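Local coordinates for protein glutaredoxin 2 (Salmonella enterica subsp. enterica serovar Typhimurium, PDB 3IR4) that binds glutathione and, as a glutaredoxin of glutathione S-transferase-like fold, probably catalyses glutathione-dependent thiol-disulfide exchange, at residues L6-H11 against L31-N36; F14-R19 against H177-L182; P79-K84 against L171-I176; N184-A189 against I210-S215. All coordinates share one frame; numbering follows the deposited sequence. Where two conformers were deposited one is given.

Contact 1 (L6-H11 against L31-N36); sequences LYIYDH and LNVLQN
Y9 and N36 meet through different first torsions: the Y9 ring carbon CG stands anti to its carbonyl carbon (chi1 -56°), whereas CG of N36 is anti to the backbone N (chi1 -162°). The two side chains cross at about a right angle, and N36 ND2 sits over one face of the Y9 ring, offset toward the rim and 3.3 Å from CE2. At the edge of the same ring lies L34 O, 3.4 Å from CD1. A water in the ring plane accepts from Y9 OH and donates to Q35 O.

Upstream, the segments are parallel neighbours in the sheet, with L6, Y7 and I8 in register with L31, N32 and V33. N32 N donates to L6 O, I8 N to N32 O, and L34 N to I8 O at 3.0 Å. On one face of the sheet Y7 CD2 rests 3.5 Å from N32 CB; on the other, I8 CG1 packs at 3.9 Å against V33 CG2. Helix 13-25 completes a beta-alpha-beta crossover. Y9 belongs to the glutathione pocket, and K49 NZ is hydrogen-bonded to Y9 OH and N36 O, so lysine and water fix the hydroxyl, consistent with a tyrosine kept in one orientation beside the ligand.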
loop_
_atom_site.group_PDB
_atom_site.type_symbol
_atom_site.label_atom_id
_atom_site.label_comp_id
_atom_site.label_asym_id
_atom_site.label_seq_id
_atom_site.Cartn_x
_atom_site.Cartn_y
_atom_site.Cartn_z
ATOM N N LEU A 6 14.051 4.199 3.977
ATOM C CA LEU A 6 12.806 4.530 3.339
ATOM C C LEU A 6 11.893 5.207 4.360
ATOM O O LEU A 6 11.551 4.616 5.380
ATOM C CB LEU A 6 12.211 3.240 2.807
ATOM C CG LEU A 6 11.017 3.348 1.854
ATOM C CD1 LEU A 6 11.448 3.953 0.527
ATOM C CD2 LEU A 6 10.393 1.982 1.642
ATOM N N TYR A 7 11.494 6.437 4.031
ATOM C CA TYR A 7 10.650 7.308 4.880
ATOM C C TYR A 7 9.231 7.123 4.384
ATOM O O TYR A 7 8.932 7.321 3.205
ATOM C CB TYR A 7 11.120 8.761 4.811
ATOM C CG TYR A 7 12.522 8.901 5.361
ATOM C CD1 TYR A 7 13.622 8.756 4.555
ATOM C CD2 TYR A 7 12.727 9.127 6.707
ATOM C CE1 TYR A 7 14.911 8.815 5.078
ATOM C CE2 TYR A 7 13.995 9.205 7.240
ATOM C CZ TYR A 7 15.092 9.067 6.409
ATOM O OH TYR A 7 16.368 9.161 6.900
ATOM N N ILE A 8 8.347 6.745 5.307
ATOM C CA ILE A 8 7.013 6.298 4.975
ATOM C C ILE A 8 5.952 6.689 5.972
ATOM O O ILE A 8 6.224 7.102 7.095
ATOM C CB ILE A 8 6.978 4.720 4.883
ATOM C CG1 ILE A 8 7.251 4.052 6.238
ATOM C CG2 ILE A 8 7.976 4.188 3.840
ATOM C CD1 ILE A 8 7.091 2.531 6.255
ATOM N N TYR A 9 4.698 6.491 5.525
ATOM C CA TYR A 9 3.540 6.305 6.424
ATOM C C TYR A 9 3.152 4.833 6.216
ATOM O O TYR A 9 3.068 4.367 5.086
ATOM C CB TYR A 9 2.355 7.190 6.068
ATOM C CG TYR A 9 2.651 8.655 6.023
ATOM C CD1 TYR A 9 3.520 9.256 6.921
ATOM C CD2 TYR A 9 2.024 9.450 5.069
ATOM C CE1 TYR A 9 3.805 10.638 6.822
ATOM C CE2 TYR A 9 2.288 10.799 4.984
ATOM C CZ TYR A 9 3.196 11.393 5.844
ATOM O OH TYR A 9 3.463 12.731 5.694
ATOM N N ASP A 10 2.930 4.104 7.297
ATOM C CA ASP A 10 2.623 2.673 7.219
ATOM C C ASP A 10 1.333 2.368 6.463
ATOM O O ASP A 10 1.249 1.358 5.762
ATOM C CB ASP A 10 2.653 2.090 8.645
ATOM C CG ASP A 10 2.560 0.570 8.694
ATOM O OD1 ASP A 10 2.915 -0.125 7.728
ATOM O OD2 ASP A 10 2.181 0.094 9.767
ATOM N N HIS A 11 0.328 3.226 6.583
ATOM C CA HIS A 11 -0.943 2.990 5.907
ATOM C C HIS A 11 -0.898 3.273 4.397
ATOM O O HIS A 11 -1.786 2.862 3.666
ATOM C CB HIS A 11 -2.058 3.885 6.480
ATOM C CG HIS A 11 -2.046 5.295 5.957
ATOM N ND1 HIS A 11 -1.371 6.313 6.588
ATOM C CD2 HIS A 11 -2.655 5.863 4.887
ATOM C CE1 HIS A 11 -1.554 7.436 5.914
ATOM N NE2 HIS A 11 -2.316 7.187 4.873
ATOM N N LEU A 31 13.405 1.152 7.610
ATOM C CA LEU A 31 12.157 1.878 7.554
ATOM C C LEU A 31 12.114 2.981 8.604
ATOM O O LEU A 31 12.558 2.787 9.729
ATOM C CB LEU A 31 11.002 0.944 7.798
ATOM C CG LEU A 31 10.877 -0.255 6.845
ATOM C CD1 LEU A 31 9.699 -1.140 7.272
ATOM C CD2 LEU A 31 10.762 0.183 5.385
ATOM N N ASN A 32 11.590 4.129 8.215
ATOM C CA ASN A 32 11.436 5.255 9.137
ATOM C C ASN A 32 10.052 5.830 8.937
ATOM O O ASN A 32 9.773 6.449 7.911
ATOM C CB ASN A 32 12.469 6.332 8.828
ATOM C CG ASN A 32 13.848 5.930 9.219
ATOM O OD1 ASN A 32 14.268 6.228 10.313
ATOM N ND2 ASN A 32 14.593 5.320 8.303
ATOM N N VAL A 33 9.156 5.598 9.890
ATOM C CA VAL A 33 7.811 6.108 9.776
ATOM C C VAL A 33 7.781 7.529 10.306
ATOM O O VAL A 33 8.193 7.778 11.443
ATOM C CB VAL A 33 6.820 5.251 10.579
ATOM C CG1 VAL A 33 5.425 5.861 10.424
ATOM C CG2 VAL A 33 6.810 3.810 10.117
ATOM N N LEU A 34 7.356 8.459 9.478
ATOM C CA LEU A 34 7.212 9.847 9.854
ATOM C C LEU A 34 5.840 10.131 10.422
ATOM O O LEU A 34 4.862 9.523 10.020
ATOM C CB LEU A 34 7.426 10.719 8.616
ATOM C CG LEU A 34 8.811 10.658 7.987
ATOM C CD1 LEU A 34 8.857 11.491 6.704
ATOM C CD2 LEU A 34 9.857 11.122 9.007
ATOM N N GLN A 35 5.768 11.064 11.360
ATOM C CA GLN A 35 4.463 11.527 11.836
ATOM C C GLN A 35 3.678 12.135 10.683
ATOM O O GLN A 35 4.229 12.849 9.847
ATOM C CB GLN A 35 4.572 12.547 12.970
ATOM C CG GLN A 35 5.175 11.975 14.231
ATOM C CD GLN A 35 4.343 10.818 14.764
ATOM O OE1 GLN A 35 4.740 9.651 14.664
ATOM N NE2 GLN A 35 3.147 11.139 15.257
ATOM N N ASN A 36 2.364 11.879 10.663
ATOM C CA ASN A 36 1.570 12.325 9.529
ATOM C C ASN A 36 1.490 13.836 9.377
ATOM O O ASN A 36 1.268 14.317 8.268
ATOM C CB ASN A 36 0.177 11.721 9.591
ATOM C CG ASN A 36 -0.556 11.773 8.258
ATOM O OD1 ASN A 36 -1.572 12.470 8.136
ATOM N ND2 ASN A 36 -0.061 11.046 7.249
HETATM O O HOH W 1 5.350 13.481 7.376
#

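Contact 2 (F14-R19 against H177-L182); sequences FCVKAR and HLFPLL. With GSH (glutathione), chain B; SO4 (sulfate ion), chain F.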
loop_
_atom_site.group_PDB
_atom_site.type_symbol
_atom_site.label_atom_id
_atom_site.label_comp_id
_atom_site.label_asym_id
_atom_site.label_seq_id
_atom_site.Cartn_x
_atom_site.Cartn_y
_atom_site.Cartn_z
ATOM N N PHE A 14 1.327 3.747 -1.506
ATOM C CA PHE A 14 2.538 4.070 -2.273
ATOM C C PHE A 14 3.790 3.656 -1.503
ATOM O O PHE A 14 4.786 3.248 -2.096
ATOM C CB PHE A 14 2.537 5.557 -2.624
ATOM C CG PHE A 14 1.372 5.978 -3.448
ATOM C CD1 PHE A 14 0.286 6.624 -2.883
ATOM C CD2 PHE A 14 1.295 5.639 -4.786
ATOM C CE1 PHE A 14 -0.794 7.003 -3.671
ATOM C CE2 PHE A 14 0.202 6.015 -5.561
ATOM C CZ PHE A 14 -0.835 6.692 -4.995
ATOM N N CYS A 15 3.762 3.826 -0.192
ATOM C CA CYS A 15 4.853 3.375 0.653
ATOM C C CYS A 15 4.979 1.852 0.657
ATOM O O CYS A 15 6.090 1.308 0.617
ATOM C CB CYS A 15 4.664 3.918 2.054
ATOM S SG CYS A 15 4.903 5.727 2.131
ATOM N N VAL A 16 3.864 1.145 0.653
ATOM C CA VAL A 16 3.896 -0.313 0.548
ATOM C C VAL A 16 4.557 -0.702 -0.777
ATOM O O VAL A 16 5.392 -1.579 -0.788
ATOM C CB VAL A 16 2.480 -0.904 0.717
ATOM C CG1 VAL A 16 2.470 -2.410 0.424
ATOM C CG2 VAL A 16 1.936 -0.602 2.124
ATOM N N LYS A 17 4.200 -0.028 -1.864
ATOM C CA LYS A 17 4.819 -0.307 -3.165
ATOM C C LYS A 17 6.355 -0.237 -3.054
ATOM O O LYS A 17 7.068 -1.115 -3.513
ATOM C CB LYS A 17 4.335 0.663 -4.248
ATOM C CG LYS A 17 2.862 0.525 -4.551
ATOM C CD LYS A 17 2.364 1.517 -5.575
ATOM C CE LYS A 17 0.884 1.596 -5.555
ATOM N NZ LYS A 17 0.307 2.392 -6.649
ATOM N N ALA A 18 6.829 0.850 -2.448
ATOM C CA ALA A 18 8.254 1.110 -2.301
ATOM C C ALA A 18 8.956 0.068 -1.445
ATOM O O ALA A 18 10.126 -0.184 -1.646
ATOM C CB ALA A 18 8.503 2.492 -1.731
ATOM N N ARG A 19 8.251 -0.541 -0.503
ATOM C CA ARG A 19 8.806 -1.588 0.341
ATOM C C ARG A 19 8.856 -2.953 -0.333
ATOM O O ARG A 19 9.625 -3.817 0.086
ATOM C CB ARG A 19 7.964 -1.724 1.608
ATOM C CG ARG A 19 8.106 -0.543 2.520
ATOM C CD ARG A 19 7.090 -0.588 3.639
ATOM N NE ARG A 19 7.366 -1.744 4.476
ATOM C CZ ARG A 19 6.588 -2.188 5.450
ATOM N NH1 ARG A 19 5.443 -1.583 5.717
ATOM N NH2 ARG A 19 6.960 -3.254 6.154
ATOM N N HIS A 177 0.992 -2.693 -7.899
ATOM C CA HIS A 177 -0.226 -1.907 -7.680
ATOM C C HIS A 177 -1.310 -2.674 -6.930
ATOM O O HIS A 177 -2.090 -2.067 -6.187
ATOM C CB HIS A 177 -0.764 -1.360 -9.003
ATOM C CG HIS A 177 0.128 -0.363 -9.634
ATOM N ND1 HIS A 177 0.507 0.803 -9.009
ATOM C CD2 HIS A 177 0.768 -0.389 -10.824
ATOM C CE1 HIS A 177 1.313 1.471 -9.815
ATOM N NE2 HIS A 177 1.487 0.767 -10.920
ATOM N N LEU A 178 -1.409 -3.981 -7.118
ATOM C CA LEU A 178 -2.488 -4.742 -6.509
ATOM C C LEU A 178 -2.274 -5.075 -5.027
ATOM O O LEU A 178 -3.181 -4.926 -4.202
ATOM C CB LEU A 178 -2.712 -6.054 -7.299
ATOM C CG LEU A 178 -3.746 -7.006 -6.746
ATOM C CD1 LEU A 178 -5.158 -6.334 -6.680
ATOM C CD2 LEU A 178 -3.773 -8.284 -7.564
ATOM N N PHE A 179 -1.099 -5.581 -4.678
ATOM C CA PHE A 179 -0.860 -6.000 -3.319
ATOM C C PHE A 179 -1.171 -4.918 -2.256
ATOM O O PHE A 179 -1.819 -5.236 -1.270
ATOM C CB PHE A 179 0.527 -6.603 -3.110
ATOM C CG PHE A 179 0.796 -6.940 -1.673
ATOM C CD1 PHE A 179 0.117 -7.989 -1.055
ATOM C CD2 PHE A 179 1.637 -6.157 -0.920
ATOM C CE1 PHE A 179 0.324 -8.291 0.255
ATOM C CE2 PHE A 179 1.851 -6.457 0.424
ATOM C CZ PHE A 179 1.180 -7.515 1.014
ATOM N N PRO A 180 -0.748 -3.665 -2.459
ATOM C CA PRO A 180 -1.026 -2.668 -1.412
ATOM C C PRO A 180 -2.515 -2.507 -1.125
ATOM O O PRO A 180 -2.904 -2.292 0.038
ATOM C CB PRO A 180 -0.407 -1.398 -1.967
ATOM C CG PRO A 180 0.690 -1.880 -2.895
ATOM C CD PRO A 180 0.120 -3.115 -3.518
ATOM N N LEU A 181 -3.335 -2.541 -2.170
ATOM C CA LEU A 181 -4.774 -2.447 -1.992
ATOM C C LEU A 181 -5.300 -3.623 -1.156
ATOM O O LEU A 181 -6.053 -3.446 -0.200
ATOM C CB LEU A 181 -5.447 -2.388 -3.368
ATOM C CG LEU A 181 -6.962 -2.450 -3.355
ATOM C CD1 LEU A 181 -7.568 -1.302 -2.551
ATOM C CD2 LEU A 181 -7.472 -2.460 -4.790
ATOM N N LEU A 182 -4.884 -4.834 -1.512
ATOM C CA LEU A 182 -5.326 -6.007 -0.779
ATOM C C LEU A 182 -4.825 -5.971 0.664
ATOM O O LEU A 182 -5.556 -6.324 1.586
ATOM C CB LEU A 182 -4.919 -7.304 -1.476
ATOM C CG LEU A 182 -5.385 -7.480 -2.921
ATOM C CD1 LEU A 182 -4.898 -8.809 -3.463
ATOM C CD2 LEU A 182 -6.908 -7.369 -3.035
HETATM N N1 GSH B . 3.069 9.918 -6.796
HETATM C CA1 GSH B . 3.485 9.591 -5.426
HETATM C C1 GSH B . 4.173 8.252 -5.411
HETATM O O11 GSH B . 3.862 7.436 -6.321
HETATM O O12 GSH B . 4.990 8.009 -4.503
HETATM C CB1 GSH B . 2.251 9.591 -4.535
HETATM C CG1 GSH B . 2.636 9.531 -3.058
HETATM C CD1 GSH B . 1.522 9.914 -2.107
HETATM O OE1 GSH B . 0.292 10.181 -2.584
HETATM N N2 GSH B . 1.760 9.914 -0.819
HETATM C CA2 GSH B . 0.850 10.436 0.196
HETATM C C2 GSH B . 1.394 11.702 0.771
HETATM O O2 GSH B . 2.707 11.821 0.950
HETATM C CB2 GSH B . 0.605 9.397 1.314
HETATM S SG2 GSH B . -0.251 7.867 0.810
HETATM N N3 GSH B . 0.561 12.644 1.134
HETATM C CA3 GSH B . 1.005 13.983 1.432
HETATM C C3 GSH B . 0.695 14.287 2.848
HETATM O O31 GSH B . 0.386 13.330 3.624
HETATM O O32 GSH B . 0.762 15.486 3.222
HETATM S S SO4 F . 2.363 2.507 -14.139
HETATM O O1 SO4 F . 3.013 2.005 -15.373
HETATM O O2 SO4 F . 0.970 2.019 -14.198
HETATM O O3 SO4 F . 3.091 1.930 -13.007
HETATM O O4 SO4 F . 2.377 3.962 -14.182
#
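K17, P180 and V16 carry the meeting of helix 13-25, from the thioredoxin-like domain, with helix 173-185 of the all-helical C-terminal domain, the domain pairing of the glutathione S-transferase fold. The short helical segments run at 124° to each other, their axes approach to 8.7 Å, and V16 and P180 have the nearest CA atoms. P180 has no N-H to give to the preceding turn, and the helix kinks there; its ring instead serves as an apolar surface. V16 CG1 lies 3.8 Å from P180 CG and also reaches F179 CD2, while K17 CG, from the next residue, approaches the same proline CG at 3.6 Å.

Beyond that carbon the lysine chain runs extended, carrying NZ past the proline to H177. On the other flank of helix 13-25, F14 turns a ring face to the bound glutathione, whose CB1 stands over the ring centre, 3.8 Å above its plane. The helix thus meets the ligand and the second domain at once. H177 is gripped at both nitrogens: NE2 donates to O3 of a sulfate, probably from the crystallisation liquor, and ND1 accepts from K17 NZ at 2.9 Å, with the ammonium nitrogen 2° out of the imidazole plane.

Contact 3 (P79-K84 against L171-I176); sequences PLLTGK and LSEDDI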
loop_
_atom_site.group_PDB
_atom_site.type_symbol
_atom_site.label_atom_id
_atom_site.label_comp_id
_atom_site.label_asym_id
_atom_site.label_seq_id
_atom_site.Cartn_x
_atom_site.Cartn_y
_atom_site.Cartn_z
ATOM N N PRO A 79 16.550 -7.602 -12.592
ATOM C CA PRO A 79 15.189 -7.312 -12.157
ATOM C C PRO A 79 14.349 -8.558 -11.906
ATOM O O PRO A 79 14.479 -9.557 -12.602
ATOM C CB PRO A 79 14.599 -6.567 -13.374
ATOM C CG PRO A 79 15.748 -6.049 -14.130
ATOM C CD PRO A 79 16.898 -6.952 -13.871
ATOM N N LEU A 80 13.449 -8.450 -10.928
ATOM C CA LEU A 80 12.367 -9.418 -10.786
ATOM C C LEU A 80 11.134 -9.043 -11.585
ATOM O O LEU A 80 10.294 -9.907 -11.824
ATOM C CB LEU A 80 11.979 -9.588 -9.324
ATOM C CG LEU A 80 12.999 -10.235 -8.393
ATOM C CD1 LEU A 80 12.366 -10.553 -7.046
ATOM C CD2 LEU A 80 13.568 -11.515 -8.998
ATOM N N LEU A 81 10.975 -7.770 -11.950
ATOM C CA LEU A 81 9.795 -7.328 -12.698
ATOM C C LEU A 81 10.019 -7.693 -14.167
ATOM O O LEU A 81 10.630 -6.941 -14.937
ATOM C CB LEU A 81 9.544 -5.841 -12.495
ATOM C CG LEU A 81 9.098 -5.455 -11.071
ATOM C CD1 LEU A 81 9.275 -3.960 -10.857
ATOM C CD2 LEU A 81 7.667 -5.874 -10.820
ATOM N N THR A 82 9.572 -8.888 -14.519
ATOM C CA THR A 82 9.822 -9.437 -15.843
ATOM C C THR A 82 8.573 -9.775 -16.636
ATOM O O THR A 82 8.673 -10.193 -17.775
ATOM C CB THR A 82 10.704 -10.703 -15.752
ATOM O OG1 THR A 82 9.976 -11.690 -15.030
ATOM C CG2 THR A 82 12.063 -10.411 -15.143
ATOM N N GLY A 83 7.410 -9.599 -16.021
ATOM C CA GLY A 83 6.165 -10.023 -16.631
ATOM C C GLY A 83 5.376 -8.973 -17.378
ATOM O O GLY A 83 5.490 -7.787 -17.127
ATOM N N LYS A 84 4.503 -9.457 -18.253
ATOM C CA LYS A 84 3.528 -8.620 -18.894
ATOM C C LYS A 84 2.493 -8.167 -17.877
ATOM O O LYS A 84 2.331 -8.762 -16.797
ATOM C CB LYS A 84 2.824 -9.371 -20.032
ATOM C CG LYS A 84 1.889 -10.498 -19.592
ATOM C CD LYS A 84 1.254 -11.226 -20.759
ATOM C CE LYS A 84 2.209 -12.066 -21.538
ATOM N NZ LYS A 84 2.751 -13.189 -20.735
ATOM N N LEU A 171 6.040 -11.997 -12.205
ATOM C CA LEU A 171 5.930 -10.757 -11.438
ATOM C C LEU A 171 5.957 -9.557 -12.359
ATOM O O LEU A 171 6.801 -9.477 -13.264
ATOM C CB LEU A 171 7.080 -10.640 -10.437
ATOM C CG LEU A 171 6.872 -9.598 -9.347
ATOM C CD1 LEU A 171 5.929 -10.103 -8.227
ATOM C CD2 LEU A 171 8.231 -9.141 -8.791
ATOM N N SER A 172 5.063 -8.622 -12.116
ATOM C CA SER A 172 4.948 -7.422 -12.946
ATOM C C SER A 172 4.538 -6.223 -12.070
ATOM O O SER A 172 4.213 -6.361 -10.889
ATOM C CB SER A 172 3.904 -7.600 -14.049
ATOM O OG SER A 172 2.582 -7.575 -13.519
ATOM N N GLU A 173 4.480 -5.043 -12.690
ATOM C CA GLU A 173 4.033 -3.867 -11.975
ATOM C C GLU A 173 2.571 -4.014 -11.539
ATOM O O GLU A 173 2.146 -3.309 -10.616
ATOM C CB GLU A 173 4.240 -2.599 -12.796
ATOM C CG GLU A 173 5.709 -2.184 -12.973
ATOM C CD GLU A 173 6.469 -2.968 -14.048
ATOM O OE1 GLU A 173 5.858 -3.812 -14.763
ATOM O OE2 GLU A 173 7.677 -2.692 -14.188
ATOM N N ASP A 174 1.782 -4.904 -12.156
ATOM C CA ASP A 174 0.430 -5.139 -11.641
ATOM C C ASP A 174 0.457 -5.656 -10.216
ATOM O O ASP A 174 -0.425 -5.331 -9.428
ATOM C CB ASP A 174 -0.369 -6.089 -12.532
ATOM C CG ASP A 174 -0.802 -5.464 -13.861
ATOM O OD1 ASP A 174 -0.743 -4.224 -14.010
ATOM O OD2 ASP A 174 -1.259 -6.253 -14.729
ATOM N N ASP A 175 1.448 -6.461 -9.856
ATOM C CA ASP A 175 1.604 -6.930 -8.476
ATOM C C ASP A 175 1.901 -5.773 -7.530
ATOM O O ASP A 175 1.414 -5.713 -6.400
ATOM C CB ASP A 175 2.708 -7.977 -8.374
ATOM C CG ASP A 175 2.372 -9.215 -9.146
ATOM O OD1 ASP A 175 1.458 -9.932 -8.688
ATOM O OD2 ASP A 175 2.969 -9.461 -10.211
ATOM N N ILE A 176 2.753 -4.860 -8.003
ATOM C CA ILE A 176 3.129 -3.690 -7.234
ATOM C C ILE A 176 1.884 -2.846 -6.934
ATOM O O ILE A 176 1.718 -2.334 -5.835
ATOM C CB ILE A 176 4.203 -2.863 -7.959
ATOM C CG1 ILE A 176 5.471 -3.707 -8.221
ATOM C CG2 ILE A 176 4.502 -1.612 -7.171
ATOM C CD1 ILE A 176 6.217 -4.185 -6.978
HETATM O O HOH W 2 7.112 -6.324 -15.188
#
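L171 O receives two successive backbone N-H groups from the facing loop: G83 N at 2.8 Å and, more weakly, T82 N at 3.1 Å. The G83 donor is tilted 30° from the carbonyl plane. G83 also brings its backbone close to S172, the two CA atoms 4.7 Å apart. One residue further, S172 N donates to D175 OD2 at 3.0 Å on its anti lone pair. S172 OG, set between the backbone N and the carbonyl carbon (chi1 73°), in turn accepts from D174 N, the capping bond. A water joins G83 O to E173 OE1, while E173 OE2 is held by H70.

Around this polar centre the leucines close in. L81 CD2 packs on the backbone of the serine, 3.4 Å from S172 C, and touches both L171 CD2 and, at 4.0 Å, I176 CG1. L80 CB meets L171 CD2 at 3.8 Å, and L24 of helix 13-25 adjoins both L80 and L171. The loop between helices 65-74 and 87-97 is thereby fastened to the start of helix 173-185, where S172 and D175 form a capping box, with S172 as the N-cap residue.

Contact 4 (N184-A189 against I210-S215); sequences NLTLVA and INLLSS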
loop_
_atom_site.group_PDB
_atom_site.type_symbol
_atom_site.label_atom_id
_atom_site.label_comp_id
_atom_site.label_asym_id
_atom_site.label_seq_id
_atom_site.Cartn_x
_atom_site.Cartn_y
_atom_site.Cartn_z
ATOM N N ASN A 184 -4.229 -3.200 2.467
ATOM C CA ASN A 184 -4.994 -2.274 3.262
ATOM C C ASN A 184 -6.429 -2.768 3.495
ATOM O O ASN A 184 -7.032 -2.466 4.521
ATOM C CB ASN A 184 -4.854 -0.881 2.680
ATOM C CG ASN A 184 -3.443 -0.296 2.915
ATOM O OD1 ASN A 184 -2.683 -0.778 3.774
ATOM N ND2 ASN A 184 -3.101 0.738 2.164
ATOM N N LEU A 185 -6.962 -3.572 2.569
ATOM C CA LEU A 185 -8.289 -4.147 2.748
ATOM C C LEU A 185 -8.368 -5.117 3.918
ATOM O O LEU A 185 -9.449 -5.341 4.457
ATOM C CB LEU A 185 -8.814 -4.776 1.473
ATOM C CG LEU A 185 -9.345 -3.815 0.427
ATOM C CD1 LEU A 185 -9.597 -4.544 -0.898
ATOM C CD2 LEU A 185 -10.615 -3.119 0.898
ATOM N N THR A 186 -7.247 -5.668 4.363
ATOM C CA THR A 186 -7.263 -6.548 5.525
ATOM C C THR A 186 -7.606 -5.796 6.819
ATOM O O THR A 186 -7.880 -6.420 7.837
ATOM C CB THR A 186 -5.994 -7.390 5.697
ATOM O OG1 THR A 186 -4.867 -6.556 5.977
ATOM C CG2 THR A 186 -5.734 -8.260 4.501
ATOM N N LEU A 187 -7.589 -4.457 6.782
ATOM C CA LEU A 187 -8.023 -3.669 7.934
ATOM C C LEU A 187 -9.558 -3.664 8.055
ATOM O O LEU A 187 -10.095 -3.248 9.084
ATOM C CB LEU A 187 -7.523 -2.236 7.805
ATOM C CG LEU A 187 -7.643 -1.323 9.036
ATOM C CD1 LEU A 187 -6.809 -1.862 10.156
ATOM C CD2 LEU A 187 -7.204 0.081 8.647
ATOM N N VAL A 188 -10.253 -4.058 7.000
ATOM C CA VAL A 188 -11.706 -4.006 6.965
ATOM C C VAL A 188 -12.315 -5.336 7.406
ATOM O O VAL A 188 -12.390 -6.289 6.630
ATOM C CB VAL A 188 -12.234 -3.652 5.539
ATOM C CG1 VAL A 188 -13.733 -3.475 5.564
ATOM C CG2 VAL A 188 -11.538 -2.394 5.013
ATOM N N ALA A 189 -12.771 -5.391 8.660
ATOM C CA ALA A 189 -13.488 -6.558 9.155
ATOM C C ALA A 189 -14.771 -6.730 8.342
ATOM O O ALA A 189 -15.471 -5.762 8.078
ATOM C CB ALA A 189 -13.824 -6.386 10.650
ATOM N N ILE A 210 5.964 -7.747 4.311
ATOM C CA ILE A 210 5.046 -6.661 4.692
ATOM C C ILE A 210 3.849 -7.302 5.359
ATOM O O ILE A 210 3.236 -8.206 4.815
ATOM C CB ILE A 210 4.622 -5.820 3.470
ATOM C CG1 ILE A 210 5.829 -5.168 2.803
ATOM C CG2 ILE A 210 3.553 -4.806 3.877
ATOM C CD1 ILE A 210 5.585 -4.622 1.406
ATOM N N ASN A 211 3.523 -6.823 6.549
ATOM C CA ASN A 211 2.440 -7.391 7.335
ATOM C C ASN A 211 1.069 -7.113 6.813
ATOM O O ASN A 211 0.788 -6.050 6.300
ATOM C CB ASN A 211 2.527 -6.830 8.775
ATOM C CG ASN A 211 2.180 -5.313 8.876
ATOM O OD1 ASN A 211 2.690 -4.459 8.110
ATOM N ND2 ASN A 211 1.382 -4.977 9.844
ATOM N N LEU A 212 0.184 -8.086 6.991
ATOM C CA LEU A 212 -1.242 -7.847 6.804
ATOM C C LEU A 212 -1.763 -7.208 8.102
ATOM O O LEU A 212 -1.106 -7.240 9.147
ATOM C CB LEU A 212 -1.980 -9.120 6.491
ATOM C CG LEU A 212 -1.515 -9.809 5.211
ATOM C CD1 LEU A 212 -2.287 -11.096 5.020
ATOM C CD2 LEU A 212 -1.655 -8.919 4.000
ATOM N N LEU A 213 -2.958 -6.649 8.021
ATOM C CA LEU A 213 -3.540 -5.834 9.110
ATOM C C LEU A 213 -4.721 -6.477 9.806
ATOM O O LEU A 213 -5.403 -5.840 10.597
ATOM C CB LEU A 213 -3.977 -4.498 8.525
ATOM C CG LEU A 213 -2.917 -3.728 7.718
ATOM C CD1 LEU A 213 -3.527 -2.487 7.080
ATOM C CD2 LEU A 213 -1.683 -3.392 8.550
ATOM N N SER A 214 -4.916 -7.762 9.531
ATOM C CA SER A 214 -6.040 -8.530 10.009
ATOM C C SER A 214 -6.161 -8.525 11.518
ATOM O O SER A 214 -7.251 -8.507 12.063
ATOM C CB SER A 214 -5.880 -9.960 9.486
ATOM O OG SER A 214 -5.489 -9.968 8.110
ATOM N N SER A 215 -5.037 -8.539 12.213
ATOM C CA SER A 215 -5.064 -8.570 13.677
ATOM C C SER A 215 -5.697 -7.312 14.272
ATOM O O SER A 215 -6.096 -7.337 15.442
ATOM C CB SER A 215 -3.690 -8.802 14.284
ATOM O OG SER A 215 -2.836 -7.705 14.069
#
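T186 and L187 lie opposite S214 and L213, with CA atoms 5.1 Å apart in each pair, where a type I turn from L185 to V188 faces the loop that follows helix 195-208. The central bond uses a side chain from one segment and backbone from the other: L213 N donates to T186 OG1 at 2.8 Å, with an N-H...O angle of 158°. T186 OG1 occupies the site between the backbone N and the carbonyl carbon (chi1 66°), from which it also bonds to R183 O in the preceding turn of the helix, so that two backbone groups hold the buried hydroxyl.

L213 points toward the turn and crosses T186 at about a right angle, its CB 3.4 Å from OG1. Its CD1 reaches L187 CB at 4.1 Å. S214 CA makes a CA-H...O contact with T186 O at 3.5 Å. F108 of helix 101-108 touches both N184 and L187. The arrangement is a type I turn at the end of helix 173-185 whose threonine hydroxyl accepts a backbone N-H of the C-terminal loop, within the helical C-terminal domain of the glutathione S-transferase fold.

Helix 173-185 threads three of the four contacts: its start lies in contact 3, its middle in contact 2 and its end in contact 4. Contact 2 has its centre about 13 Å from those of both 3 and 4, which lie about 23 Å apart. K17 CG packs on I176 O toward contact 3, and I210 CD1 reaches R19 CB toward contact 4. Contacts 1 and 2 both border the glutathione site, through Y9 and F14, and touch where I8 and Y9 pack on C15. Contact 1 meets contact 4 through a weak hydrogen bond, in the conformer given, from N184 ND2 to H11 O, linking the two domains; contact 3 stays about 11 Å from contact 1, nearest atoms.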